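Inorganic pyrophosphatase (Coxiella burnetii, PDB 3TR4) probably catalyses the magnesium-dependent hydrolysis of inorganic pyrophosphate to two phosphate ions, working as a homohexamer. Local coordinates at residues 30-35 with 41-46; 22-27 with 81-86; 142-145 with 151-154; 95-100 with 104-109. All blocks are in the same frame, centred on the assembly; numbering follows the deposited sequence.

Contact 1. Residues 30-35 with 41-46; sequences VKYEYD and LTVDRF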
loop_
_atom_site.group_PDB
_atom_site.type_symbol
_atom_site.label_atom_id
_atom_site.label_comp_id
_atom_site.label_asym_id
_atom_site.label_seq_id
_atom_site.Cartn_x
_atom_site.Cartn_y
_atom_site.Cartn_z
ATOM N N VAL B 30 12.139 4.361 -6.637
ATOM C CA VAL B 30 13.176 3.532 -7.236
ATOM C C VAL B 30 12.896 3.473 -8.722
ATOM O O VAL B 30 11.766 3.214 -9.129
ATOM C CB VAL B 30 13.153 2.083 -6.726
ATOM C CG1 VAL B 30 14.389 1.339 -7.226
ATOM C CG2 VAL B 30 13.086 2.041 -5.227
ATOM N N LYS B 31 13.919 3.703 -9.532
ATOM C CA LYS B 31 13.775 3.572 -10.973
ATOM C C LYS B 31 14.478 2.307 -11.440
ATOM O O LYS B 31 15.645 2.087 -11.128
ATOM C CB LYS B 31 14.344 4.794 -11.694
ATOM C CG LYS B 31 14.349 4.661 -13.209
ATOM C CD LYS B 31 14.916 5.902 -13.881
ATOM C CE LYS B 31 14.687 5.858 -15.387
ATOM N NZ LYS B 31 15.091 4.549 -15.975
ATOM N N TYR B 32 13.759 1.475 -12.184
ATOM C CA TYR B 32 14.313 0.225 -12.679
ATOM C C TYR B 32 14.675 0.336 -14.153
ATOM O O TYR B 32 14.136 1.173 -14.872
ATOM C CB TYR B 32 13.313 -0.918 -12.484
ATOM C CG TYR B 32 12.950 -1.191 -11.040
ATOM C CD1 TYR B 32 13.886 -1.708 -10.155
ATOM C CD2 TYR B 32 11.672 -0.944 -10.567
ATOM C CE1 TYR B 32 13.561 -1.962 -8.834
ATOM C CE2 TYR B 32 11.333 -1.196 -9.247
ATOM C CZ TYR B 32 12.281 -1.708 -8.388
ATOM O OH TYR B 32 11.950 -1.956 -7.080
ATOM N N GLU B 33 15.591 -0.520 -14.591
ATOM C CA GLU B 33 15.927 -0.661 -16.000
ATOM C C GLU B 33 16.010 -2.144 -16.312
ATOM O O GLU B 33 16.557 -2.913 -15.524
ATOM C CB GLU B 33 17.273 -0.005 -16.307
ATOM C CG GLU B 33 17.193 1.453 -16.726
ATOM C CD GLU B 33 18.541 2.008 -17.155
ATOM O OE1 GLU B 33 19.573 1.528 -16.639
ATOM O OE2 GLU B 33 18.570 2.918 -18.011
ATOM N N TYR B 34 15.471 -2.560 -17.451
ATOM C CA TYR B 34 15.579 -3.963 -17.824
ATOM C C TYR B 34 16.907 -4.238 -18.518
ATOM O O TYR B 34 17.284 -3.545 -19.463
ATOM C CB TYR B 34 14.407 -4.411 -18.702
ATOM C CG TYR B 34 14.458 -5.891 -18.997
ATOM C CD1 TYR B 34 14.004 -6.819 -18.068
ATOM C CD2 TYR B 34 14.991 -6.363 -20.189
ATOM C CE1 TYR B 34 14.067 -8.176 -18.324
ATOM C CE2 TYR B 34 15.058 -7.717 -20.454
ATOM C CZ TYR B 34 14.594 -8.618 -19.518
ATOM O OH TYR B 34 14.656 -9.968 -19.781
ATOM N N ASP B 35 17.615 -5.250 -18.035
ATOM C CA ASP B 35 18.904 -5.621 -18.600
ATOM C C ASP B 35 18.742 -6.847 -19.487
ATOM O O ASP B 35 18.610 -7.967 -18.995
ATOM C CB ASP B 35 19.917 -5.891 -17.483
ATOM C CG ASP B 35 21.348 -5.916 -17.984
ATOM O OD1 ASP B 35 21.568 -6.364 -19.129
ATOM O OD2 ASP B 35 22.250 -5.485 -17.232
ATOM N N LEU B 41 15.520 -7.428 -14.429
ATOM C CA LEU B 41 15.183 -6.053 -14.118
ATOM C C LEU B 41 16.257 -5.609 -13.132
ATOM O O LEU B 41 16.632 -6.365 -12.236
ATOM C CB LEU B 41 13.797 -5.979 -13.483
ATOM C CG LEU B 41 13.085 -4.627 -13.414
ATOM C CD1 LEU B 41 12.808 -4.086 -14.807
ATOM C CD2 LEU B 41 11.791 -4.772 -12.632
ATOM N N THR B 42 16.777 -4.401 -13.312
ATOM C CA THR B 42 17.864 -3.908 -12.476
ATOM C C THR B 42 17.503 -2.564 -11.871
ATOM O O THR B 42 16.634 -1.858 -12.381
ATOM C CB THR B 42 19.162 -3.725 -13.284
ATOM O OG1 THR B 42 18.955 -2.731 -14.296
ATOM C CG2 THR B 42 19.586 -5.036 -13.939
ATOM N N VAL B 43 18.168 -2.212 -10.778
ATOM C CA VAL B 43 18.000 -0.887 -10.205
ATOM C C VAL B 43 18.844 0.103 -10.995
ATOM O O VAL B 43 20.050 -0.095 -11.165
ATOM C CB VAL B 43 18.406 -0.845 -8.719
ATOM C CG1 VAL B 43 18.560 0.595 -8.247
ATOM C CG2 VAL B 43 17.383 -1.587 -7.872
ATOM N N ASP B 44 18.201 1.146 -11.509
ATOM C CA ASP B 44 18.913 2.234 -12.169
ATOM C C ASP B 44 19.362 3.239 -11.116
ATOM O O ASP B 44 20.558 3.404 -10.872
ATOM C CB ASP B 44 18.031 2.909 -13.222
ATOM C CG ASP B 44 18.728 4.070 -13.914
ATOM O OD1 ASP B 44 19.968 4.172 -13.809
ATOM O OD2 ASP B 44 18.034 4.877 -14.569
ATOM N N ARG B 45 18.401 3.898 -10.477
ATOM C CA ARG B 45 18.728 4.841 -9.412
ATOM C C ARG B 45 17.551 5.118 -8.494
ATOM O O ARG B 45 16.400 4.855 -8.839
ATOM C CB ARG B 45 19.236 6.159 -9.999
ATOM C CG ARG B 45 18.154 6.997 -10.653
ATOM C CD ARG B 45 18.742 8.194 -11.385
ATOM N NE ARG B 45 19.523 7.791 -12.550
ATOM C CZ ARG B 45 20.846 7.654 -12.553
ATOM N NH1 ARG B 45 21.542 7.894 -11.451
ATOM N NH2 ARG B 45 21.473 7.282 -13.661
ATOM N N PHE B 46 17.856 5.656 -7.319
ATOM C CA PHE B 46 16.833 6.150 -6.413
ATOM C C PHE B 46 16.696 7.660 -6.575
ATOM O O PHE B 46 17.688 8.390 -6.532
ATOM C CB PHE B 46 17.179 5.788 -4.969
ATOM C CG PHE B 46 17.221 4.308 -4.715
ATOM C CD1 PHE B 46 18.343 3.569 -5.041
ATOM C CD2 PHE B 46 16.134 3.656 -4.158
ATOM C CE1 PHE B 46 18.383 2.204 -4.813
ATOM C CE2 PHE B 46 16.169 2.290 -3.927
ATOM C CZ PHE B 46 17.294 1.564 -4.256
HETATM O O HOH W 1 21.055 -0.388 -15.106
#
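T42 holds E33 by three bonds. Its backbone N and its OG1 each lie 2.7 Å from E33 O, reaching that oxygen from opposite faces of the carbonyl plane, while E33 N donates to T42 O. The hydroxyl comes within range because OG1 is tucked between the backbone N and the carbonyl carbon (chi1 63°), and a water joins it to E33 OE1. Further along, K31 N meets R45 O almost straight on at 2.8 Å. K31 O accepts D44 N at 2.8 Å and, weakly, R45 N. With both D44 and R45 facing K31, this is a classic beta bulge in the antiparallel hairpin of strands 30-35 and 40-46. The D44 side chain runs alongside K31, giving a weak salt bridge of 3.3 Å from K31 NZ to D44 OD2. Its carboxylate also stacks on that of E33, the planes 10° apart, a pairing of like charges that K31 may ease. By prediction, K31 and R45 bind substrate. On the face carrying V30 and F46, V30 CG1 sits over the F46 ring. L41 CD2 covers one face of Y32, with T42 O at that ring's edge. Y32 OH bonds Q82 N of a neighbouring subunit.

Contact 2. Residues 22-27 with 81-86; sequences EIPANG and VQPGVL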
loop_
_atom_site.group_PDB
_atom_site.type_symbol
_atom_site.label_atom_id
_atom_site.label_comp_id
_atom_site.label_asym_id
_atom_site.label_seq_id
_atom_site.Cartn_x
_atom_site.Cartn_y
_atom_site.Cartn_z
ATOM N N GLU B 22 9.141 -0.502 -16.971
ATOM C CA GLU B 22 10.259 -0.411 -16.041
ATOM C C GLU B 22 9.855 0.321 -14.765
ATOM O O GLU B 22 10.355 0.019 -13.683
ATOM C CB GLU B 22 11.458 0.272 -16.713
ATOM C CG GLU B 22 12.123 -0.580 -17.795
ATOM C CD GLU B 22 13.200 0.168 -18.566
ATOM O OE1 GLU B 22 12.989 1.357 -18.889
ATOM O OE2 GLU B 22 14.258 -0.434 -18.850
ATOM N N ILE B 23 8.936 1.274 -14.899
ATOM C CA ILE B 23 8.467 2.072 -13.770
ATOM C C ILE B 23 6.951 2.215 -13.830
ATOM O O ILE B 23 6.416 2.672 -14.836
ATOM C CB ILE B 23 9.065 3.491 -13.811
ATOM C CG1 ILE B 23 10.587 3.435 -13.952
ATOM C CG2 ILE B 23 8.644 4.286 -12.581
ATOM C CD1 ILE B 23 11.211 4.786 -14.197
ATOM N N PRO B 24 6.253 1.841 -12.748
ATOM C CA PRO B 24 4.788 1.905 -12.743
ATOM C C PRO B 24 4.300 3.328 -12.510
ATOM O O PRO B 24 5.031 4.130 -11.927
ATOM C CB PRO B 24 4.422 1.042 -11.541
ATOM C CG PRO B 24 5.551 1.273 -10.589
ATOM C CD PRO B 24 6.788 1.426 -11.438
ATOM N N ALA B 25 3.085 3.635 -12.955
ATOM C CA ALA B 25 2.469 4.918 -12.648
ATOM C C ALA B 25 2.461 5.118 -11.138
ATOM O O ALA B 25 2.158 4.188 -10.390
ATOM C CB ALA B 25 1.037 4.967 -13.192
ATOM N N ASN B 26 2.790 6.327 -10.696
ATOM C CA ASN B 26 2.835 6.649 -9.269
ATOM C C ASN B 26 4.031 6.064 -8.520
ATOM O O ASN B 26 4.109 6.157 -7.296
ATOM C CB ASN B 26 1.531 6.246 -8.574
ATOM C CG ASN B 26 0.481 7.335 -8.637
ATOM O OD1 ASN B 26 -0.282 7.426 -9.599
ATOM N ND2 ASN B 26 0.439 8.174 -7.608
ATOM N N GLY B 27 4.955 5.456 -9.255
ATOM C CA GLY B 27 6.193 4.968 -8.670
ATOM C C GLY B 27 7.336 5.920 -8.973
ATOM O O GLY B 27 7.111 7.092 -9.255
ATOM N N VAL B 81 1.034 -0.731 -13.853
ATOM C CA VAL B 81 1.487 -2.044 -14.303
ATOM C C VAL B 81 2.813 -2.394 -13.621
ATOM O O VAL B 81 3.679 -1.533 -13.459
ATOM C CB VAL B 81 1.682 -2.071 -15.836
ATOM C CG1 VAL B 81 2.309 -3.384 -16.278
ATOM C CG2 VAL B 81 0.352 -1.834 -16.554
ATOM N N GLN B 82 2.971 -3.653 -13.220
ATOM C CA GLN B 82 4.182 -4.097 -12.522
ATOM C C GLN B 82 5.431 -4.030 -13.405
ATOM O O GLN B 82 5.408 -4.472 -14.552
ATOM C CB GLN B 82 3.994 -5.527 -11.992
ATOM C CG GLN B 82 5.262 -6.181 -11.435
ATOM C CD GLN B 82 5.000 -7.560 -10.849
ATOM O OE1 GLN B 82 4.316 -7.693 -9.836
ATOM N NE2 GLN B 82 5.541 -8.592 -11.487
ATOM N N PRO B 83 6.535 -3.488 -12.865
ATOM C CA PRO B 83 7.793 -3.432 -13.618
ATOM C C PRO B 83 8.207 -4.818 -14.090
ATOM O O PRO B 83 8.064 -5.783 -13.337
ATOM C CB PRO B 83 8.802 -2.931 -12.580
ATOM C CG PRO B 83 7.991 -2.212 -11.572
ATOM C CD PRO B 83 6.681 -2.942 -11.504
ATOM N N GLY B 84 8.710 -4.914 -15.317
ATOM C CA GLY B 84 9.188 -6.178 -15.846
ATOM C C GLY B 84 8.169 -6.852 -16.742
ATOM O O GLY B 84 8.462 -7.857 -17.389
ATOM N N VAL B 85 6.967 -6.288 -16.780
ATOM C CA VAL B 85 5.873 -6.850 -17.558
ATOM C C VAL B 85 5.861 -6.287 -18.978
ATOM O O VAL B 85 6.152 -5.113 -19.190
ATOM C CB VAL B 85 4.522 -6.576 -16.870
ATOM C CG1 VAL B 85 3.362 -6.943 -17.781
ATOM C CG2 VAL B 85 4.442 -7.342 -15.557
ATOM N N LEU B 86 5.536 -7.134 -19.947
ATOM C CA LEU B 86 5.427 -6.702 -21.337
ATOM C C LEU B 86 3.962 -6.453 -21.679
ATOM O O LEU B 86 3.084 -7.177 -21.219
ATOM C CB LEU B 86 6.022 -7.758 -22.271
ATOM C CG LEU B 86 6.216 -7.376 -23.741
ATOM C CD1 LEU B 86 7.273 -8.254 -24.389
ATOM C CD2 LEU B 86 4.904 -7.449 -24.512
#
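Buried against P83, the carbonyl oxygen of E22 has no polar partner in the model: what it meets across the contact is ring carbon, with P83 CB 3.5 Å from E22 O. Two residues further along each segment, in opposite chain directions, the roles swap: V81 O lies 3.3 Å from P24 CB. Between these two carbonyls the proline rings cross at a slant, P24 CD coming within 3.8 Å of P83 CG. Neither proline has an N-H to offer, and the segments are joined by van der Waals contact alone. Both segments turn here. P24 opens a type II beta turn closed by G27 N to P24 O (3.0 Å), and P83 is the second residue of another, from Q82 to V85, whose third position is taken by G84 with a positive phi of 99°. The contact thus sets the end of strand 16-23, in the curled central sheet of the pyrophosphatase fold, against the loop running from strand 72-75 to strand 86-99. Strand 16-23 ends in a classic beta bulge, E22 and I23 both facing Y57. N56 OD1 ties the segments together from outside, accepting both A25 N and V81 N. The E22 side chain leaves the contact, and its OE2 takes Y34 N. P83 also packs on Y32 of its own chain, while N26 ND2 bonds E29 OE1 of a neighbouring subunit.

Contact 3. Residues 142-145 with 151-154; sequences RYKD and WAKV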
loop_
_atom_site.group_PDB
_atom_site.type_symbol
_atom_site.label_atom_id
_atom_site.label_comp_id
_atom_site.label_asym_id
_atom_site.label_seq_id
_atom_site.Cartn_x
_atom_site.Cartn_y
_atom_site.Cartn_z
ATOM N N ARG B 142 11.140 18.678 -14.515
ATOM C CA ARG B 142 11.585 18.950 -13.151
ATOM C C ARG B 142 12.202 17.761 -12.411
ATOM O O ARG B 142 12.821 17.943 -11.364
ATOM C CB ARG B 142 10.430 19.524 -12.320
ATOM C CG ARG B 142 9.915 20.871 -12.799
ATOM C CD ARG B 142 11.052 21.869 -12.965
ATOM N NE ARG B 142 10.631 23.234 -12.663
ATOM C CZ ARG B 142 9.805 23.951 -13.419
ATOM N NH1 ARG B 142 9.294 23.432 -14.527
ATOM N NH2 ARG B 142 9.483 25.187 -13.062
ATOM N N TYR B 143 12.042 16.555 -12.944
ATOM C CA TYR B 143 12.419 15.362 -12.189
ATOM C C TYR B 143 13.929 15.157 -12.001
ATOM O O TYR B 143 14.346 14.337 -11.185
ATOM C CB TYR B 143 11.749 14.100 -12.753
ATOM C CG TYR B 143 12.385 13.507 -13.991
ATOM C CD1 TYR B 143 12.574 12.134 -14.098
ATOM C CD2 TYR B 143 12.775 14.306 -15.058
ATOM C CE1 TYR B 143 13.144 11.574 -15.222
ATOM C CE2 TYR B 143 13.351 13.750 -16.195
ATOM C CZ TYR B 143 13.530 12.383 -16.268
ATOM O OH TYR B 143 14.099 11.813 -17.386
ATOM N N LYS B 144 14.742 15.910 -12.736
ATOM C CA LYS B 144 16.197 15.829 -12.587
ATOM C C LYS B 144 16.755 16.992 -11.768
ATOM O O LYS B 144 17.967 17.097 -11.567
ATOM C CB LYS B 144 16.882 15.799 -13.956
ATOM C CG LYS B 144 16.656 14.526 -14.761
ATOM C CD LYS B 144 17.477 14.556 -16.046
ATOM C CE LYS B 144 17.467 13.212 -16.753
ATOM N NZ LYS B 144 18.404 13.188 -17.913
ATOM N N ASP B 145 15.868 17.864 -11.298
ATOM C CA ASP B 145 16.268 19.098 -10.622
ATOM C C ASP B 145 17.338 18.934 -9.537
ATOM O O ASP B 145 18.199 19.797 -9.381
ATOM C CB ASP B 145 15.044 19.811 -10.042
ATOM C CG ASP B 145 14.282 20.607 -11.085
ATOM O OD1 ASP B 145 14.633 20.513 -12.280
ATOM O OD2 ASP B 145 13.329 21.324 -10.711
ATOM N N TRP B 151 20.090 17.291 -16.704
ATOM C CA TRP B 151 19.382 18.428 -17.272
ATOM C C TRP B 151 18.265 17.938 -18.180
ATOM O O TRP B 151 18.388 16.894 -18.820
ATOM C CB TRP B 151 20.350 19.305 -18.065
ATOM C CG TRP B 151 19.730 20.549 -18.621
ATOM C CD1 TRP B 151 19.435 21.692 -17.937
ATOM C CD2 TRP B 151 19.343 20.784 -19.980
ATOM N NE1 TRP B 151 18.882 22.624 -18.783
ATOM C CE2 TRP B 151 18.815 22.090 -20.045
ATOM C CE3 TRP B 151 19.389 20.018 -21.147
ATOM C CZ2 TRP B 151 18.337 22.645 -21.230
ATOM C CZ3 TRP B 151 18.913 20.571 -22.323
ATOM C CH2 TRP B 151 18.395 21.870 -22.356
ATOM N N ALA B 152 17.174 18.691 -18.229
ATOM C CA ALA B 152 16.041 18.327 -19.064
ATOM C C ALA B 152 15.313 19.567 -19.551
ATOM O O ALA B 152 15.254 20.585 -18.855
ATOM C CB ALA B 152 15.091 17.422 -18.306
ATOM N N LYS B 153 14.767 19.471 -20.755
ATOM C CA LYS B 153 13.988 20.547 -21.339
ATOM C C LYS B 153 12.961 19.934 -22.276
ATOM O O LYS B 153 13.316 19.371 -23.312
ATOM C CB LYS B 153 14.895 21.510 -22.105
ATOM C CG LYS B 153 14.167 22.651 -22.797
ATOM C CD LYS B 153 13.494 23.572 -21.798
ATOM C CE LYS B 153 12.967 24.827 -22.475
ATOM N NZ LYS B 153 11.980 24.515 -23.549
ATOM N N VAL B 154 11.689 20.026 -21.899
ATOM C CA VAL B 154 10.611 19.528 -22.744
ATOM C C VAL B 154 10.216 20.583 -23.766
ATOM O O VAL B 154 9.936 21.728 -23.411
ATOM C CB VAL B 154 9.388 19.114 -21.915
ATOM C CG1 VAL B 154 8.225 18.715 -22.831
ATOM C CG2 VAL B 154 9.754 17.976 -20.982
#
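K144 and W151 bring their CA atoms to 6.2 Å, where a type I beta turn closed by D145 N to R142 O (3.0 Å) faces the start of strand 152-159 without backbone bonding between the two. The gap is crossed by the K144 side chain. Its CG stands anti to the carbonyl carbon (chi1 -69°), and from there the chain runs out extended, laying CD alongside the W151 backbone, 3.7 Å from W151 O, with A152 CB a looser neighbour of the same carbon. The ammonium end goes past that carbonyl to a salt bridge with E100, whose OE1 also accepts W151 N; one carboxylate oxygen therefore serves both segments. In the fold, this is where the chain leaves helix 130-142 and later returns as strand 152-159, which pairs with strand 86-99. Within the turn, K144 CG rests 3.7 Å above the plane of the Y143 ring, offset toward its rim. Y143 is a predicted substrate-binding residue, and its ring also packs against F139, F140 and Y53. The W151 side chain starts away from the turn and packs on E98. Between the two ends of the turn, D145 OD2 lies at the edge of the R142 guanidinium, a long ion pair, and hydrogen-bonds H138 NE2 of a neighbouring subunit.

Contact 4. Residues 95-100 with 104-109; sequences MKMEDE and DSKVLA. With MN (manganese (II) ion), chain I.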
loop_
_atom_site.group_PDB
_atom_site.type_symbol
_atom_site.label_atom_id
_atom_site.label_comp_id
_atom_site.label_asym_id
_atom_site.label_seq_id
_atom_site.Cartn_x
_atom_site.Cartn_y
_atom_site.Cartn_z
HETATM N N MSE B 95 6.277 13.048 -26.925
HETATM C CA MSE B 95 6.748 14.198 -26.175
HETATM C C MSE B 95 8.191 14.499 -26.563
HETATM O O MSE B 95 9.091 13.703 -26.303
HETATM C CB MSE B 95 6.653 13.922 -24.673
HETATM C CG MSE B 95 6.895 15.141 -23.805
HETATM SE SE MSE B 95 7.061 14.669 -21.926
HETATM C CE MSE B 95 8.822 13.827 -22.007
ATOM N N LYS B 96 8.404 15.647 -27.193
ATOM C CA LYS B 96 9.736 16.046 -27.618
ATOM C C LYS B 96 10.493 16.652 -26.445
ATOM O O LYS B 96 9.986 17.543 -25.765
ATOM C CB LYS B 96 9.645 17.056 -28.763
ATOM C CG LYS B 96 9.026 16.500 -30.036
ATOM C CD LYS B 96 9.956 15.507 -30.719
ATOM C CE LYS B 96 9.400 15.069 -32.067
ATOM N NZ LYS B 96 10.358 14.212 -32.820
HETATM N N MSE B 97 11.704 16.164 -26.201
HETATM C CA MSE B 97 12.499 16.681 -25.096
HETATM C C MSE B 97 13.977 16.406 -25.307
HETATM O O MSE B 97 14.351 15.521 -26.077
HETATM C CB MSE B 97 12.023 16.095 -23.757
HETATM C CG MSE B 97 12.895 14.981 -23.183
HETATM SE SE MSE B 97 12.337 14.379 -21.390
HETATM C CE MSE B 97 12.536 16.048 -20.409
ATOM N N GLU B 98 14.816 17.180 -24.632
ATOM C CA GLU B 98 16.247 16.914 -24.644
ATOM C C GLU B 98 16.774 16.885 -23.221
ATOM O O GLU B 98 16.239 17.554 -22.333
ATOM C CB GLU B 98 17.001 17.946 -25.486
ATOM C CG GLU B 98 17.078 19.337 -24.886
ATOM C CD GLU B 98 18.007 20.251 -25.667
ATOM O OE1 GLU B 98 19.191 19.892 -25.850
ATOM O OE2 GLU B 98 17.553 21.327 -26.108
ATOM N N ASP B 99 17.809 16.085 -22.997
ATOM C CA ASP B 99 18.454 16.050 -21.698
ATOM C C ASP B 99 19.868 16.598 -21.828
ATOM O O ASP B 99 20.198 17.223 -22.835
ATOM C CB ASP B 99 18.443 14.636 -21.105
ATOM C CG ASP B 99 19.087 13.606 -22.017
ATOM O OD1 ASP B 99 19.952 13.984 -22.840
ATOM O OD2 ASP B 99 18.730 12.412 -21.901
ATOM N N GLU B 100 20.698 16.364 -20.818
ATOM C CA GLU B 100 22.051 16.908 -20.812
ATOM C C GLU B 100 22.875 16.432 -22.013
ATOM O O GLU B 100 23.747 17.154 -22.498
ATOM C CB GLU B 100 22.771 16.572 -19.499
ATOM C CG GLU B 100 23.003 15.088 -19.257
ATOM C CD GLU B 100 21.738 14.340 -18.871
ATOM O OE1 GLU B 100 20.751 14.992 -18.467
ATOM O OE2 GLU B 100 21.731 13.095 -18.970
ATOM N N ASP B 104 16.016 12.940 -26.310
ATOM C CA ASP B 104 15.491 11.871 -25.468
ATOM C C ASP B 104 13.967 11.937 -25.421
ATOM O O ASP B 104 13.359 11.866 -24.350
ATOM C CB ASP B 104 16.073 11.951 -24.055
ATOM C CG ASP B 104 15.887 10.662 -23.273
ATOM O OD1 ASP B 104 15.954 9.575 -23.888
ATOM O OD2 ASP B 104 15.679 10.740 -22.042
ATOM N N SER B 105 13.361 12.078 -26.595
ATOM C CA SER B 105 11.909 12.132 -26.710
ATOM C C SER B 105 11.265 10.834 -26.248
ATOM O O SER B 105 11.930 9.805 -26.117
ATOM C CB SER B 105 11.494 12.445 -28.145
ATOM O OG SER B 105 11.808 13.786 -28.473
ATOM N N LYS B 106 9.962 10.887 -26.004
ATOM C CA LYS B 106 9.249 9.735 -25.485
ATOM C C LYS B 106 7.872 9.606 -26.130
ATOM O O LYS B 106 7.079 10.549 -26.134
ATOM C CB LYS B 106 9.134 9.842 -23.965
ATOM C CG LYS B 106 10.492 9.816 -23.258
ATOM C CD LYS B 106 10.421 10.399 -21.862
ATOM C CE LYS B 106 11.747 10.225 -21.130
ATOM N NZ LYS B 106 12.918 10.594 -21.970
ATOM N N VAL B 107 7.600 8.433 -26.688
ATOM C CA VAL B 107 6.297 8.155 -27.275
ATOM C C VAL B 107 5.246 8.029 -26.178
ATOM O O VAL B 107 5.495 7.425 -25.136
ATOM C CB VAL B 107 6.327 6.866 -28.120
ATOM C CG1 VAL B 107 4.917 6.430 -28.486
ATOM C CG2 VAL B 107 7.165 7.078 -29.372
ATOM N N LEU B 108 4.080 8.624 -26.403
ATOM C CA LEU B 108 2.951 8.454 -25.496
ATOM C C LEU B 108 1.999 7.416 -26.079
ATOM O O LEU B 108 1.615 7.505 -27.247
ATOM C CB LEU B 108 2.219 9.782 -25.284
ATOM C CG LEU B 108 1.075 9.748 -24.265
ATOM C CD1 LEU B 108 1.611 9.466 -22.871
ATOM C CD2 LEU B 108 0.287 11.048 -24.283
ATOM N N ALA B 109 1.619 6.432 -25.270
ATOM C CA ALA B 109 0.787 5.336 -25.755
ATOM C C ALA B 109 -0.300 4.924 -24.769
ATOM O O ALA B 109 -0.286 5.327 -23.604
ATOM C CB ALA B 109 1.658 4.134 -26.113
HETATM MN MN MN I . 16.014 7.316 -22.756
HETATM O O HOH W 2 16.213 6.489 -24.555
HETATM O O HOH W 3 16.502 5.114 -21.697
#
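M95 and K106 form an antiparallel hydrogen-bonded pair in the beta hairpin of strands 86-99 and 106-111, with M95 N to K106 O at 2.7 Å and K106 N to M95 O at 3.0 Å. Their side chains run alongside each other, both touching F140 of helix 130-142; M95, like M97, is a selenomethionine. At K96 the side chain starts away from the partner, but a bend at chi2 (-71°) folds it back until CD lies 3.4 Å from S105 OG. The same hydroxyl oxygen accepts M97 N at 3.3 Å, a side chain standing in for a backbone acceptor just where regular pairing ends, and it also hydrogen-bonds E103 OE2. M97 O then takes D104 N at 3.1 Å, while its side chain lies obliquely across that of K106, CG against D104 O and SE near K106 NZ. E98 turns outward to a salt bridge with K155. D99 brings OD2 to 3.5 Å from D104 OD2, two acceptors of like charge, while its OD1 accepts the backbone N-H groups of A101 and G102 in the connecting loop. D104, thus flanked, belongs with D67 and D72 to the manganese site. K106 positions it: NZ bonds D104 O and also D72 OD2, and meets D104 OD2 from above the carboxylate plane at 2.8 Å. The other oxygen, D104 OD1, binds the manganese ion at 2.5 Å, beside two water ligands.

In the fold
Contact 4 is the buried one of the set, near the chain's centre; contacts 1 and 2 are partly buried, and contact 3 lies at the surface. Two of them are hairpins held by backbone bonds, but contact 1 adds predicted substrate-binding charges and contact 4 a metal ligand. Contacts 2 and 3, by contrast, rest on proline rings and on a lysine's methylene chain. Contact 1 is nested within the chain loop closed by contact 2, and the two touch where K31 CG packs 3.3 Å from I23 CD1. Contacts 3 and 4 lie on neighbouring strands of one sheet, K153 N lying 2.9 Å from E98 O. Neighbouring subunits reach contacts 1, 2 and 3, but not contact 4.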